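PDB 3Q87: N6 adenine specific DNA methylase from Encephalitozoon cuniculi, which probably transfers methyl groups from S-adenosylmethionine to protein, as the catalytic Mtq2 subunit of the complex with Trm112 that methylates the translation termination factor eRF1. Local coordinates for residues Glu8-Arg19 against Lys147-Ile158. Sequence-based numbering, arbitrary orientation.
With SAM (S-adenosylmethionine), chain D.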
ATOM      1  N   GLU B   8      -2.616  -0.661 -22.683  1.00 23.13           N
ATOM      2  CA  GLU B   8      -3.936  -0.056 -22.850  1.00 23.25           C
ATOM      3  C   GLU B   8      -4.820  -0.366 -21.644  1.00 21.77           C
ATOM      4  O   GLU B   8      -5.639   0.456 -21.241  1.00 27.06           O
ATOM      5  CB  GLU B   8      -4.605  -0.527 -24.148  1.00 28.03           C
ATOM      6  CG  GLU B   8      -4.002   0.102 -25.405  1.00 31.18           C
ATOM      7  CD  GLU B   8      -4.647  -0.391 -26.701  1.00 50.00           C
ATOM      8  OE1 GLU B   8      -5.885  -0.568 -26.741  1.00 47.72           O
ATOM      9  OE2 GLU B   8      -3.912  -0.583 -27.690  1.00 52.30           O
ATOM     10  N   ASP B   9      -4.643  -1.550 -21.064  1.00 21.22           N
ATOM     11  CA  ASP B   9      -5.373  -1.895 -19.859  1.00 21.68           C
ATOM     12  C   ASP B   9      -5.072  -0.906 -18.733  1.00 19.45           C
ATOM     13  O   ASP B   9      -5.989  -0.360 -18.131  1.00 20.11           O
ATOM     14  CB  ASP B   9      -5.132  -3.353 -19.426  1.00 24.78           C
ATOM     15  CG  ASP B   9      -3.653  -3.696 -19.210  1.00 25.66           C
ATOM     16  OD1 ASP B   9      -2.751  -3.039 -19.765  1.00 22.06           O
ATOM     17  OD2 ASP B   9      -3.397  -4.670 -18.474  1.00 27.38           O
ATOM     18  N   THR B  10      -3.792  -0.654 -18.463  1.00 19.52           N
ATOM     19  CA  THR B  10      -3.455   0.284 -17.396  1.00 18.75           C
ATOM     20  C   THR B  10      -4.046   1.668 -17.697  1.00 21.37           C
ATOM     21  O   THR B  10      -4.607   2.304 -16.826  1.00 17.37           O
ATOM     22  CB  THR B  10      -1.928   0.390 -17.106  1.00 23.85           C
ATOM     23  OG1 THR B  10      -1.439   1.681 -17.478  1.00 45.33           O
ATOM     24  CG2 THR B  10      -1.137  -0.674 -17.821  1.00 13.35           C
ATOM     25  N   TYR B  11      -3.949   2.120 -18.939  1.00 18.24           N
ATOM     26  CA  TYR B  11      -4.464   3.450 -19.260  1.00 28.44           C
ATOM     27  C   TYR B  11      -5.990   3.599 -19.147  1.00 22.36           C
ATOM     28  O   TYR B  11      -6.485   4.689 -18.890  1.00 24.62           O
ATOM     29  CB  TYR B  11      -3.938   3.924 -20.619  1.00 29.61           C
ATOM     30  CG  TYR B  11      -2.446   4.136 -20.584  1.00 28.70           C
ATOM     31  CD1 TYR B  11      -1.880   5.025 -19.678  1.00 40.48           C
ATOM     32  CD2 TYR B  11      -1.600   3.437 -21.429  1.00 33.01           C
ATOM     33  CE1 TYR B  11      -0.510   5.231 -19.629  1.00 37.80           C
ATOM     34  CE2 TYR B  11      -0.227   3.626 -21.378  1.00 32.83           C
ATOM     35  CZ  TYR B  11       0.308   4.528 -20.480  1.00 36.45           C
ATOM     36  OH  TYR B  11       1.671   4.733 -20.423  1.00 53.21           O
ATOM     37  N   THR B  12      -6.737   2.518 -19.323  1.00 19.14           N
ATOM     38  CA  THR B  12      -8.174   2.610 -19.086  1.00 20.75           C
ATOM     39  C   THR B  12      -8.478   2.729 -17.578  1.00 23.09           C
ATOM     40  O   THR B  12      -9.393   3.445 -17.180  1.00 24.43           O
ATOM     41  CB  THR B  12      -8.976   1.436 -19.712  1.00 23.94           C
ATOM     42  OG1 THR B  12      -9.031   0.342 -18.797  1.00 47.63           O
ATOM     43  CG2 THR B  12      -8.343   0.970 -21.006  1.00 26.26           C
ATOM     44  N   LEU B  13      -7.710   2.037 -16.741  1.00 26.69           N
ATOM     45  CA  LEU B  13      -7.841   2.219 -15.297  1.00 23.60           C
ATOM     46  C   LEU B  13      -7.490   3.665 -14.940  1.00 23.28           C
ATOM     47  O   LEU B  13      -8.245   4.349 -14.250  1.00 20.52           O
ATOM     48  CB  LEU B  13      -6.978   1.202 -14.520  1.00 11.68           C
ATOM     49  CG  LEU B  13      -6.987   1.248 -12.980  1.00 20.10           C
ATOM     50  CD1 LEU B  13      -8.398   1.311 -12.429  1.00 23.20           C
ATOM     51  CD2 LEU B  13      -6.215   0.058 -12.350  1.00 15.65           C
ATOM     52  N   MET B  14      -6.363   4.147 -15.452  1.00 18.93           N
ATOM     53  CA  MET B  14      -5.944   5.512 -15.176  1.00 23.82           C
ATOM     54  C   MET B  14      -6.984   6.541 -15.625  1.00 29.61           C
ATOM     55  O   MET B  14      -7.251   7.510 -14.910  1.00 25.94           O
ATOM     56  CB  MET B  14      -4.593   5.801 -15.827  1.00 24.27           C
ATOM     57  CG  MET B  14      -3.467   4.982 -15.213  1.00 29.21           C
ATOM     58  SD  MET B  14      -1.831   5.283 -15.939  1.00 33.68           S
ATOM     59  CE  MET B  14      -1.453   6.938 -15.340  1.00 27.99           C
ATOM     60  N   ASP B  15      -7.562   6.335 -16.806  1.00 23.30           N
ATOM     61  CA  ASP B  15      -8.578   7.251 -17.316  1.00 25.29           C
ATOM     62  C   ASP B  15      -9.785   7.292 -16.383  1.00 23.45           C
ATOM     63  O   ASP B  15     -10.285   8.368 -16.061  1.00 25.01           O
ATOM     64  CB  ASP B  15      -9.023   6.875 -18.736  1.00 34.05           C
ATOM     65  CG  ASP B  15      -8.017   7.294 -19.807  1.00 41.13           C
ATOM     66  OD1 ASP B  15      -7.042   8.020 -19.492  1.00 48.61           O
ATOM     67  OD2 ASP B  15      -8.205   6.892 -20.975  1.00 46.51           O
ATOM     68  N   ALA B  16     -10.239   6.126 -15.929  1.00 21.43           N
ATOM     69  CA  ALA B  16     -11.371   6.096 -15.008  1.00 26.67           C
ATOM     70  C   ALA B  16     -11.069   6.770 -13.659  1.00 31.32           C
ATOM     71  O   ALA B  16     -11.920   7.477 -13.108  1.00 26.97           O
ATOM     72  CB  ALA B  16     -11.882   4.683 -14.815  1.00 24.60           C
ATOM     73  N   LEU B  17      -9.863   6.548 -13.135  1.00 27.01           N
ATOM     74  CA  LEU B  17      -9.438   7.165 -11.877  1.00 25.54           C
ATOM     75  C   LEU B  17      -9.416   8.675 -12.027  1.00 27.22           C
ATOM     76  O   LEU B  17      -9.777   9.420 -11.113  1.00 26.56           O
ATOM     77  CB  LEU B  17      -8.044   6.674 -11.468  1.00 22.55           C
ATOM     78  CG  LEU B  17      -7.951   5.203 -11.029  1.00 27.99           C
ATOM     79  CD1 LEU B  17      -6.509   4.772 -10.907  1.00 26.46           C
ATOM     80  CD2 LEU B  17      -8.688   4.979  -9.713  1.00 25.25           C
ATOM     81  N   GLU B  18      -8.986   9.121 -13.195  1.00 25.36           N
ATOM     82  CA  GLU B  18      -8.889  10.544 -13.448  1.00 30.58           C
ATOM     83  C   GLU B  18     -10.260  11.215 -13.358  1.00 27.13           C
ATOM     84  O   GLU B  18     -10.390  12.303 -12.793  1.00 27.63           O
ATOM     85  CB  GLU B  18      -8.247  10.797 -14.815  1.00 37.53           C
ATOM     86  CG  GLU B  18      -7.863  12.240 -15.040  1.00 40.79           C
ATOM     87  CD  GLU B  18      -6.909  12.753 -13.984  1.00 57.01           C
ATOM     88  OE1 GLU B  18      -6.149  11.938 -13.408  1.00 58.88           O
ATOM     89  OE2 GLU B  18      -6.918  13.979 -13.729  1.00 69.67           O
ATOM     90  N   ARG B  19     -11.280  10.559 -13.898  1.00 24.01           N
ATOM     91  CA  ARG B  19     -12.613  11.143 -13.952  1.00 36.37           C
ATOM     92  C   ARG B  19     -13.255  11.163 -12.576  1.00 39.09           C
ATOM     93  O   ARG B  19     -14.054  12.051 -12.274  1.00 42.05           O
ATOM     94  CB  ARG B  19     -13.504  10.397 -14.951  1.00 30.23           C
ATOM     95  CG  ARG B  19     -12.900  10.327 -16.345  1.00 40.22           C
ATOM     96  CD  ARG B  19     -13.878   9.776 -17.372  1.00 64.12           C
ATOM     97  NE  ARG B  19     -13.233   8.800 -18.249  1.00 65.39           N
ATOM     98  CZ  ARG B  19     -13.460   7.488 -18.204  1.00 68.74           C
ATOM     99  NH1 ARG B  19     -14.334   6.984 -17.334  1.00 59.61           N
ATOM    100  NH2 ARG B  19     -12.821   6.674 -19.036  1.00 60.79           N
ATOM    101  N   LYS B 147     -16.353   1.604 -16.204  1.00 33.01           N
ATOM    102  CA  LYS B 147     -15.997   1.782 -17.601  1.00 34.32           C
ATOM    103  C   LYS B 147     -15.766   0.463 -18.302  1.00 31.44           C
ATOM    104  O   LYS B 147     -15.222  -0.472 -17.724  1.00 28.98           O
ATOM    105  CB  LYS B 147     -14.753   2.665 -17.741  1.00 36.61           C
ATOM    106  CG  LYS B 147     -14.180   2.651 -19.147  1.00 44.86           C
ATOM    107  CD  LYS B 147     -13.698   4.023 -19.568  1.00 52.54           C
ATOM    108  CE  LYS B 147     -13.823   4.198 -21.085  1.00 52.48           C
ATOM    109  NZ  LYS B 147     -13.753   5.626 -21.522  1.00 46.97           N
ATOM    110  N   VAL B 148     -16.213   0.391 -19.550  1.00 34.21           N
ATOM    111  CA  VAL B 148     -15.945  -0.752 -20.402  1.00 32.63           C
ATOM    112  C   VAL B 148     -15.204  -0.241 -21.624  1.00 36.84           C
ATOM    113  O   VAL B 148     -15.515   0.830 -22.135  1.00 40.45           O
ATOM    114  CB  VAL B 148     -17.237  -1.447 -20.848  1.00 39.79           C
ATOM    115  CG1 VAL B 148     -16.905  -2.746 -21.561  1.00 35.26           C
ATOM    116  CG2 VAL B 148     -18.123  -1.713 -19.650  1.00 40.28           C
ATOM    117  N   ARG B 149     -14.209  -0.990 -22.079  1.00 33.19           N
ATOM    118  CA  ARG B 149     -13.396  -0.539 -23.195  1.00 37.37           C
ATOM    119  C   ARG B 149     -12.739  -1.727 -23.876  1.00 36.90           C
ATOM    120  O   ARG B 149     -12.092  -2.554 -23.228  1.00 38.62           O
ATOM    121  CB  ARG B 149     -12.348   0.472 -22.721  1.00 34.18           C
ATOM    122  CG  ARG B 149     -11.564   1.137 -23.841  1.00 34.29           C
ATOM    123  CD  ARG B 149     -10.466   2.027 -23.300  1.00 34.53           C
ATOM    124  NE  ARG B 149     -10.990   3.257 -22.705  1.00 42.61           N
ATOM    125  CZ  ARG B 149     -10.235   4.229 -22.191  1.00 39.00           C
ATOM    126  NH1 ARG B 149      -8.914   4.123 -22.184  1.00 38.65           N
ATOM    127  NH2 ARG B 149     -10.803   5.314 -21.679  1.00 41.07           N
ATOM    128  N   LYS B 150     -12.938  -1.827 -25.184  1.00 38.66           N
ATOM    129  CA  LYS B 150     -12.264  -2.845 -25.980  1.00 32.99           C
ATOM    130  C   LYS B 150     -10.866  -2.337 -26.287  1.00 35.53           C
ATOM    131  O   LYS B 150     -10.700  -1.192 -26.701  1.00 36.06           O
ATOM    132  CB  LYS B 150     -13.021  -3.106 -27.293  1.00 49.70           C
ATOM    133  CG  LYS B 150     -12.335  -4.107 -28.230  1.00 40.36           C
ATOM    134  CD  LYS B 150     -12.732  -5.539 -27.905  1.00 44.03           C
ATOM    135  CE  LYS B 150     -11.651  -6.542 -28.307  1.00 46.07           C
ATOM    136  NZ  LYS B 150     -11.926  -7.905 -27.745  1.00 49.69           N
ATOM    137  N   ILE B 151      -9.866  -3.182 -26.070  1.00 38.67           N
ATOM    138  CA  ILE B 151      -8.485  -2.831 -26.381  1.00 38.44           C
ATOM    139  C   ILE B 151      -7.932  -3.953 -27.247  1.00 32.68           C
ATOM    140  O   ILE B 151      -8.651  -4.908 -27.542  1.00 28.77           O
ATOM    141  CB  ILE B 151      -7.632  -2.674 -25.096  1.00 32.17           C
ATOM    142  CG1 ILE B 151      -7.380  -4.037 -24.451  1.00 39.29           C
ATOM    143  CG2 ILE B 151      -8.321  -1.753 -24.098  1.00 28.16           C
ATOM    144  CD1 ILE B 151      -6.557  -3.977 -23.180  1.00 32.09           C
ATOM    145  N   LEU B 152      -6.670  -3.838 -27.658  1.00 31.48           N
ATOM    146  CA  LEU B 152      -6.006  -4.903 -28.416  1.00 36.07           C
ATOM    147  C   LEU B 152      -5.984  -6.215 -27.645  1.00 43.04           C
ATOM    148  O   LEU B 152      -5.222  -6.365 -26.689  1.00 47.30           O
ATOM    149  CB  LEU B 152      -4.563  -4.513 -28.736  1.00 27.42           C
ATOM    150  CG  LEU B 152      -4.394  -3.432 -29.789  1.00 33.85           C
ATOM    151  CD1 LEU B 152      -2.961  -2.963 -29.796  1.00 30.20           C
ATOM    152  CD2 LEU B 152      -4.816  -3.961 -31.158  1.00 34.81           C
ATOM    153  N   GLY B 153      -6.808  -7.171 -28.054  1.00 44.80           N
ATOM    154  CA  GLY B 153      -6.781  -8.470 -27.411  1.00 49.10           C
ATOM    155  C   GLY B 153      -8.046  -8.835 -26.669  1.00 45.61           C
ATOM    156  O   GLY B 153      -8.537  -9.946 -26.810  1.00 53.35           O
ATOM    157  N   GLU B 154      -8.579  -7.916 -25.868  1.00 50.54           N
ATOM    158  CA  GLU B 154      -9.815  -8.206 -25.135  1.00 49.04           C
ATOM    159  C   GLU B 154     -10.575  -6.956 -24.727  1.00 32.25           C
ATOM    160  O   GLU B 154     -10.282  -5.853 -25.184  1.00 34.70           O
ATOM    161  CB  GLU B 154      -9.538  -9.094 -23.909  1.00 50.88           C
ATOM    162  CG  GLU B 154     -10.790  -9.789 -23.340  1.00 42.46           C
ATOM    163  CD  GLU B 154     -10.501 -11.184 -22.807  1.00 41.97           C
ATOM    164  OE1 GLU B 154      -9.429 -11.740 -23.137  1.00 63.67           O
ATOM    165  OE2 GLU B 154     -11.345 -11.733 -22.070  1.00 40.66           O
ATOM    166  N   THR B 155     -11.574  -7.139 -23.877  1.00 30.32           N
ATOM    167  CA  THR B 155     -12.357  -6.015 -23.396  1.00 40.61           C
ATOM    168  C   THR B 155     -12.126  -5.848 -21.901  1.00 28.04           C
ATOM    169  O   THR B 155     -12.182  -6.806 -21.137  1.00 27.56           O
ATOM    170  CB  THR B 155     -13.856  -6.201 -23.679  1.00 40.64           C
ATOM    171  OG1 THR B 155     -14.359  -7.278 -22.881  1.00 46.94           O
ATOM    172  CG2 THR B 155     -14.083  -6.531 -25.146  1.00 38.74           C
ATOM    173  N   VAL B 156     -11.872  -4.617 -21.494  1.00 29.95           N
ATOM    174  CA  VAL B 156     -11.516  -4.330 -20.120  1.00 29.41           C
ATOM    175  C   VAL B 156     -12.709  -3.781 -19.347  1.00 30.43           C
ATOM    176  O   VAL B 156     -13.431  -2.917 -19.849  1.00 30.10           O
ATOM    177  CB  VAL B 156     -10.379  -3.296 -20.087  1.00 28.04           C
ATOM    178  CG1 VAL B 156     -10.282  -2.655 -18.724  1.00 30.07           C
ATOM    179  CG2 VAL B 156      -9.082  -3.948 -20.472  1.00 27.55           C
ATOM    180  N   TYR B 157     -12.907  -4.278 -18.127  1.00 22.61           N
ATOM    181  CA  TYR B 157     -13.929  -3.759 -17.225  1.00 18.91           C
ATOM    182  C   TYR B 157     -13.317  -3.170 -15.958  1.00 22.81           C
ATOM    183  O   TYR B 157     -12.552  -3.829 -15.255  1.00 27.47           O
ATOM    184  CB  TYR B 157     -14.914  -4.862 -16.839  1.00 28.36           C
ATOM    185  CG  TYR B 157     -15.592  -5.520 -18.024  1.00 31.25           C
ATOM    186  CD1 TYR B 157     -16.924  -5.251 -18.326  1.00 41.70           C
ATOM    187  CD2 TYR B 157     -14.902  -6.405 -18.840  1.00 32.01           C
ATOM    188  CE1 TYR B 157     -17.551  -5.846 -19.409  1.00 39.92           C
ATOM    189  CE2 TYR B 157     -15.521  -7.011 -19.927  1.00 39.75           C
ATOM    190  CZ  TYR B 157     -16.845  -6.728 -20.206  1.00 40.11           C
ATOM    191  OH  TYR B 157     -17.462  -7.323 -21.279  1.00 42.00           O
ATOM    192  N   ILE B 158     -13.659  -1.926 -15.667  1.00 23.96           N
ATOM    193  CA  ILE B 158     -13.212  -1.301 -14.435  1.00 23.49           C
ATOM    194  C   ILE B 158     -14.324  -1.306 -13.397  1.00 25.48           C
ATOM    195  O   ILE B 158     -15.356  -0.650 -13.546  1.00 27.37           O
ATOM    196  CB  ILE B 158     -12.714   0.114 -14.679  1.00 22.99           C
ATOM    197  CG1 ILE B 158     -11.476   0.059 -15.583  1.00 17.55           C
ATOM    198  CG2 ILE B 158     -12.427   0.813 -13.343  1.00 18.20           C
ATOM    199  CD1 ILE B 158     -11.093   1.394 -16.131  1.00 38.25           C
TER
HETATM  200  N   SAM D 300      -0.208  -1.477 -12.006  1.00 24.16           N
HETATM  201  CA  SAM D 300       0.501  -1.928 -13.211  1.00 24.35           C
HETATM  202  C   SAM D 300      -0.241  -1.411 -14.453  1.00 31.30           C
HETATM  203  O   SAM D 300       0.323  -1.281 -15.540  1.00 28.36           O
HETATM  204  OXT SAM D 300      -1.430  -1.106 -14.398  1.00 27.94           O
HETATM  205  CB  SAM D 300       0.776  -3.456 -13.268  1.00 18.18           C
HETATM  206  CG  SAM D 300      -0.368  -4.482 -13.461  1.00 28.11           C
HETATM  207  SD  SAM D 300       0.092  -6.246 -13.763  1.00 40.34           S
HETATM  208  CE  SAM D 300      -1.254  -6.834 -14.811  1.00 25.44           C
HETATM  209  C5' SAM D 300      -0.321  -7.065 -12.202  1.00 23.67           C
HETATM  210  C4' SAM D 300       0.734  -6.716 -11.164  1.00 20.12           C
HETATM  211  O4' SAM D 300       0.450  -7.394  -9.951  1.00 19.48           O
HETATM  212  C3' SAM D 300       2.139  -7.122 -11.587  1.00 19.64           C
HETATM  213  O3' SAM D 300       3.002  -6.030 -11.361  1.00 19.58           O
HETATM  214  C2' SAM D 300       2.501  -8.266 -10.661  1.00 19.77           C
HETATM  215  O2' SAM D 300       3.867  -8.318 -10.320  1.00 18.97           O
HETATM  216  C1' SAM D 300       1.654  -7.940  -9.452  1.00 15.29           C
HETATM  217  N9  SAM D 300       1.283  -9.108  -8.667  1.00 16.38           N
HETATM  218  C8  SAM D 300       1.078 -10.406  -9.077  1.00 17.50           C
HETATM  219  N7  SAM D 300       0.733 -11.128  -7.988  1.00 16.50           N
HETATM  220  C5  SAM D 300       0.710 -10.293  -6.906  1.00 22.65           C
HETATM  221  C6  SAM D 300       0.420 -10.475  -5.566  1.00 14.73           C
HETATM  222  N6  SAM D 300       0.078 -11.681  -5.124  1.00 17.87           N
HETATM  223  N1  SAM D 300       0.484  -9.403  -4.691  1.00 17.06           N
HETATM  224  C2  SAM D 300       0.832  -8.138  -5.135  1.00 16.13           C
HETATM  225  N3  SAM D 300       1.117  -7.962  -6.475  1.00 16.97           N
HETATM  226  C4  SAM D 300       1.058  -9.018  -7.328  1.00 16.45           C
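R149 reaches from the edge strand 142-150 across helix 8-20 and takes hold of D15 end-on: NH1 and NH2 both donate to one oxygen, OD2, which lies 3.1 Å from NH1. The oxygen sits almost in the guanidinium plane, but the carboxylate is turned 59° against that plane and meets the NH2 group with its anti lone pair. A bend at chi3 (-73°) in an otherwise extended R149 swings the guanidinium over T12, whose CA lies under one face, while CG2 of T12 rests 3.3 Å from R149 CD.

The polar contact at the other end is slighter. E8 stretches alongside I151 in the opposite sense, its OE1 taking a weak hydrogen bond from the backbone N of L152 (3.5 Å) in the turn between the strands.

Apolar groups fill the space between. V156 and I158, on strand 155-162, point at the helix together with I151 of the turn. The CD1 methyl of I158 lies 3.6 Å from A16 CB, its CG2 faces L13 CD1, and I151 CD1 and V156 CG2 both approach CB of D9. T12 turns OG1 back to D9 O (3.2 Å), a bond within the helix that gives this hydroxyl an acceptor beside the V156 and I158 methyls.

The contact seats the first helix of this Rossmann-like methyltransferase on the antiparallel hairpin at one end of the sheet. Neighbouring T10 belongs to the S-adenosylmethionine pocket, and D9 OD2 is hydrogen-bonded to Y4 and Y88. R19 and K147 bring further positive charge near the D15-R149 pair, though the placement of R19 is less certain. The two-nitrogen grip of R149, with K147 NZ nearby, would probably stabilise the ionised carboxylate of D15.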